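Local coordinates for putative uncharacterized protein (Thermotoga maritima, PDB 3CNN) that binds GTP and probably acts as a GTPase needed late in assembly of the large (50S) ribosomal subunit, where it binds 23S rRNA, at residues A[106-111]-A[171-176]. Sequence-based numbering, arbitrary orientation.
Sequences GVPNTG and VGSLPV. With GTP (guanosine-5'-triphosphate), chain B.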
ATOM      1  N   GLY A 106      -5.651   0.591   7.096  1.00 41.21           N
ATOM      2  CA  GLY A 106      -4.593   1.100   6.230  1.00 40.56           C
ATOM      3  C   GLY A 106      -5.030   2.255   5.349  1.00 40.49           C
ATOM      4  O   GLY A 106      -6.232   2.535   5.197  1.00 40.20           O
ATOM      5  N   VAL A 107      -4.036   2.916   4.753  1.00 40.00           N
ATOM      6  CA  VAL A 107      -4.283   3.976   3.769  1.00 38.79           C
ATOM      7  C   VAL A 107      -4.913   3.338   2.535  1.00 38.27           C
ATOM      8  O   VAL A 107      -4.890   2.117   2.407  1.00 37.95           O
ATOM      9  CB  VAL A 107      -2.989   4.816   3.483  1.00 38.42           C
ATOM     10  CG1 VAL A 107      -2.415   5.371   4.798  1.00 36.61           C
ATOM     11  CG2 VAL A 107      -1.929   4.002   2.717  1.00 39.51           C
ATOM     12  N   PRO A 108      -5.543   4.140   1.656  1.00 37.97           N
ATOM     13  CA  PRO A 108      -6.207   3.524   0.507  1.00 37.63           C
ATOM     14  C   PRO A 108      -5.302   2.624  -0.344  1.00 37.44           C
ATOM     15  O   PRO A 108      -4.088   2.850  -0.414  1.00 37.19           O
ATOM     16  CB  PRO A 108      -6.658   4.735  -0.324  1.00 38.04           C
ATOM     17  CG  PRO A 108      -6.830   5.842   0.679  1.00 37.90           C
ATOM     18  CD  PRO A 108      -5.715   5.609   1.670  1.00 38.45           C
ATOM     19  N   ASN A 109      -5.914   1.617  -0.966  1.00 37.10           N
ATOM     20  CA  ASN A 109      -5.321   0.810  -2.042  1.00 36.80           C
ATOM     21  C   ASN A 109      -4.322  -0.284  -1.631  1.00 36.59           C
ATOM     22  O   ASN A 109      -3.846  -1.026  -2.485  1.00 36.55           O
ATOM     23  CB  ASN A 109      -4.698   1.726  -3.116  1.00 37.06           C
ATOM     24  CG  ASN A 109      -4.496   1.012  -4.439  1.00 37.47           C
ATOM     25  OD1 ASN A 109      -5.426   0.435  -4.983  1.00 36.69           O
ATOM     26  ND2 ASN A 109      -3.278   1.041  -4.953  1.00 37.24           N
ATOM     27  N   THR A 110      -4.013  -0.402  -0.340  1.00 36.06           N
ATOM     28  CA  THR A 110      -2.960  -1.333   0.116  1.00 35.43           C
ATOM     29  C   THR A 110      -3.346  -2.823   0.091  1.00 35.55           C
ATOM     30  O   THR A 110      -2.493  -3.715   0.306  1.00 34.62           O
ATOM     31  CB  THR A 110      -2.398  -0.917   1.470  1.00 35.82           C
ATOM     32  OG1 THR A 110      -3.448  -0.976   2.456  1.00 37.35           O
ATOM     33  CG2 THR A 110      -1.850   0.518   1.384  1.00 32.88           C
ATOM     34  N   GLY A 111      -4.619  -3.088  -0.204  1.00 35.48           N
ATOM     35  CA  GLY A 111      -5.096  -4.459  -0.397  1.00 35.74           C
ATOM     36  C   GLY A 111      -5.951  -4.977   0.748  1.00 36.61           C
ATOM     37  O   GLY A 111      -5.983  -6.184   1.002  1.00 36.26           O
ATOM     38  N   VAL A 171       2.472   3.903  -5.126  1.00 32.35           N
ATOM     39  CA  VAL A 171       1.683   2.748  -4.664  1.00 33.61           C
ATOM     40  C   VAL A 171       0.179   2.871  -5.010  1.00 35.02           C
ATOM     41  O   VAL A 171      -0.578   1.928  -4.813  1.00 34.66           O
ATOM     42  CB  VAL A 171       1.874   2.429  -3.149  1.00 33.38           C
ATOM     43  CG1 VAL A 171       3.339   2.114  -2.851  1.00 33.32           C
ATOM     44  CG2 VAL A 171       1.366   3.560  -2.279  1.00 30.36           C
ATOM     45  N   GLY A 172      -0.240   4.020  -5.546  1.00 36.68           N
ATOM     46  CA  GLY A 172      -1.634   4.197  -5.996  1.00 38.60           C
ATOM     47  C   GLY A 172      -2.595   4.492  -4.862  1.00 40.56           C
ATOM     48  O   GLY A 172      -3.794   4.317  -4.993  1.00 40.89           O
ATOM     49  N   SER A 173      -2.054   4.946  -3.742  1.00 42.32           N
ATOM     50  CA  SER A 173      -2.833   5.303  -2.580  1.00 44.49           C
ATOM     51  C   SER A 173      -3.405   6.715  -2.767  1.00 45.90           C
ATOM     52  O   SER A 173      -4.491   7.052  -2.274  1.00 46.07           O
ATOM     53  CB  SER A 173      -1.931   5.233  -1.352  1.00 44.49           C
ATOM     54  OG  SER A 173      -2.656   5.500  -0.160  1.00 47.60           O
ATOM     55  N   LEU A 174      -2.667   7.531  -3.511  1.00 47.10           N
ATOM     56  CA  LEU A 174      -3.086   8.882  -3.816  1.00 48.36           C
ATOM     57  C   LEU A 174      -3.365   9.022  -5.325  1.00 49.76           C
ATOM     58  O   LEU A 174      -2.510   8.681  -6.162  1.00 49.32           O
ATOM     59  CB  LEU A 174      -2.010   9.863  -3.327  1.00 48.28           C
ATOM     60  CG  LEU A 174      -2.241  11.373  -3.293  1.00 48.97           C
ATOM     61  CD1 LEU A 174      -3.385  11.729  -2.337  1.00 48.80           C
ATOM     62  CD2 LEU A 174      -0.935  12.080  -2.888  1.00 47.45           C
ATOM     63  N   PRO A 175      -4.588   9.480  -5.673  1.00 51.23           N
ATOM     64  CA  PRO A 175      -5.038   9.791  -7.038  1.00 52.18           C
ATOM     65  C   PRO A 175      -4.200  10.842  -7.751  1.00 53.06           C
ATOM     66  O   PRO A 175      -3.707  11.770  -7.115  1.00 53.31           O
ATOM     67  CB  PRO A 175      -6.454  10.334  -6.812  1.00 52.12           C
ATOM     68  CG  PRO A 175      -6.895   9.680  -5.579  1.00 52.00           C
ATOM     69  CD  PRO A 175      -5.681   9.679  -4.705  1.00 51.30           C
ATOM     70  N   VAL A 176      -4.049  10.688  -9.069  1.00 54.40           N
ATOM     71  CA  VAL A 176      -3.344  11.664  -9.903  1.00 55.35           C
ATOM     72  C   VAL A 176      -4.125  12.977  -9.927  1.00 55.80           C
ATOM     73  O   VAL A 176      -3.544  14.062  -9.865  1.00 56.07           O
ATOM     74  CB  VAL A 176      -3.147  11.138 -11.339  1.00 55.80           C
ATOM     75  CG1 VAL A 176      -2.344  12.136 -12.185  1.00 55.90           C
ATOM     76  CG2 VAL A 176      -2.448   9.773 -11.321  1.00 56.18           C
TER
HETATM   77  PG  GTP B 263      -9.323   0.838  -0.903  1.00 58.68           P
HETATM   78  O1G GTP B 263      -9.005   1.292   0.524  1.00 54.67           O
HETATM   79  O2G GTP B 263      -9.103   2.007  -1.854  1.00 60.80           O
HETATM   80  O3G GTP B 263     -10.773   0.400  -1.064  1.00 59.04           O
HETATM   81  O3B GTP B 263      -8.398  -0.396  -1.397  1.00 51.83           O
HETATM   82  PB  GTP B 263      -8.076  -1.706  -0.512  1.00 46.64           P
HETATM   83  O1B GTP B 263      -7.122  -1.340   0.603  1.00 41.99           O
HETATM   84  O2B GTP B 263      -9.339  -2.340   0.015  1.00 47.69           O
HETATM   85  O3A GTP B 263      -7.278  -2.587  -1.561  1.00 44.12           O
HETATM   86  PA  GTP B 263      -7.811  -3.622  -2.639  1.00 43.43           P
HETATM   87  O1A GTP B 263      -7.804  -4.999  -2.025  1.00 43.80           O
HETATM   88  O2A GTP B 263      -9.101  -3.252  -3.314  1.00 43.93           O
HETATM   89  O5' GTP B 263      -6.570  -3.586  -3.664  1.00 44.85           O
HETATM   90  C5' GTP B 263      -6.389  -2.553  -4.609  1.00 43.28           C
HETATM   91  C4' GTP B 263      -5.695  -3.172  -5.811  1.00 43.41           C
HETATM   92  O4' GTP B 263      -4.544  -3.869  -5.381  1.00 43.84           O
HETATM   93  C3' GTP B 263      -6.568  -4.192  -6.503  1.00 44.01           C
HETATM   94  O3' GTP B 263      -6.422  -4.020  -7.897  1.00 46.80           O
HETATM   95  C2' GTP B 263      -6.006  -5.526  -6.068  1.00 43.34           C
HETATM   96  O2' GTP B 263      -6.184  -6.473  -7.088  1.00 46.91           O
HETATM   97  C1' GTP B 263      -4.542  -5.205  -5.839  1.00 40.88           C
HETATM   98  N9  GTP B 263      -3.841  -6.052  -4.841  1.00 40.32           N
HETATM   99  C8  GTP B 263      -4.233  -6.337  -3.546  1.00 38.66           C
HETATM  100  N7  GTP B 263      -3.292  -7.126  -2.989  1.00 39.25           N
HETATM  101  C5  GTP B 263      -2.314  -7.366  -3.903  1.00 39.04           C
HETATM  102  C6  GTP B 263      -1.130  -8.098  -3.853  1.00 39.59           C
HETATM  103  O6  GTP B 263      -0.813  -8.709  -2.827  1.00 39.40           O
HETATM  104  N1  GTP B 263      -0.304  -8.148  -4.968  1.00 39.72           N
HETATM  105  C2  GTP B 263      -0.667  -7.469  -6.122  1.00 39.80           C
HETATM  106  N2  GTP B 263       0.111  -7.511  -7.195  1.00 39.42           N
HETATM  107  N3  GTP B 263      -1.841  -6.738  -6.155  1.00 39.71           N
HETATM  108  C4  GTP B 263      -2.649  -6.689  -5.068  1.00 38.73           C
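The amide of Asn109 lies between the backbone of 171-176 and the GTP. Over one face sits the carbonyl oxygen of Gly172, with its O 3.4 Å from Asn109 CG. Toward the other face, at the oxygen end, GTP C5' comes within 3.2 Å of Asn109 OD1. The nitrogen end gives a hydrogen bond of 2.8 Å from Asn109 ND2 to Val171 O. The bond is bent, 136° at the hydrogen, but Val171 O lies in the amide plane and accepts through a lone pair. With CG anti to the backbone N (chi1 -161°), the amide reaches this carbonyl. The puckered ring of Pro108 also turns a face to 171-176. Ser173 OG lies over that face, 3.6 Å from Pro108 CD. Ser173 O approaches the same face near CB. The Ser173 hydroxyl donates to Pro108 O, with OG 3.0 Å from that O and tilted 22° from the carbonyl plane. It also touches Val107 CG2.

Segment 106-111 belongs to the P-loop (Walker A motif), between strand 101-106 and helix 112-120. Residues 107-110 form a type II turn, and Asn109 has positive phi. The amide N of Gly111, at the N-cap, donates to GTP O1B over 3.2 Å, while Asn109 N makes a weak bond to O3B. Lys55, another GTP-binding residue, holds Asn109 O. On the other side, Gly172 closes helix 162-170 in a Schellman motif. A side chain on it would clash with Asn109 ND2. Replacing Asn109 with an alanine would probably leave Val171 O without this donor and open a gap between the Gly172 carbonyl and the GTP ribose. Tyr156 also packs on Pro108, and Leu168 of helix 162-170 touches Ser173.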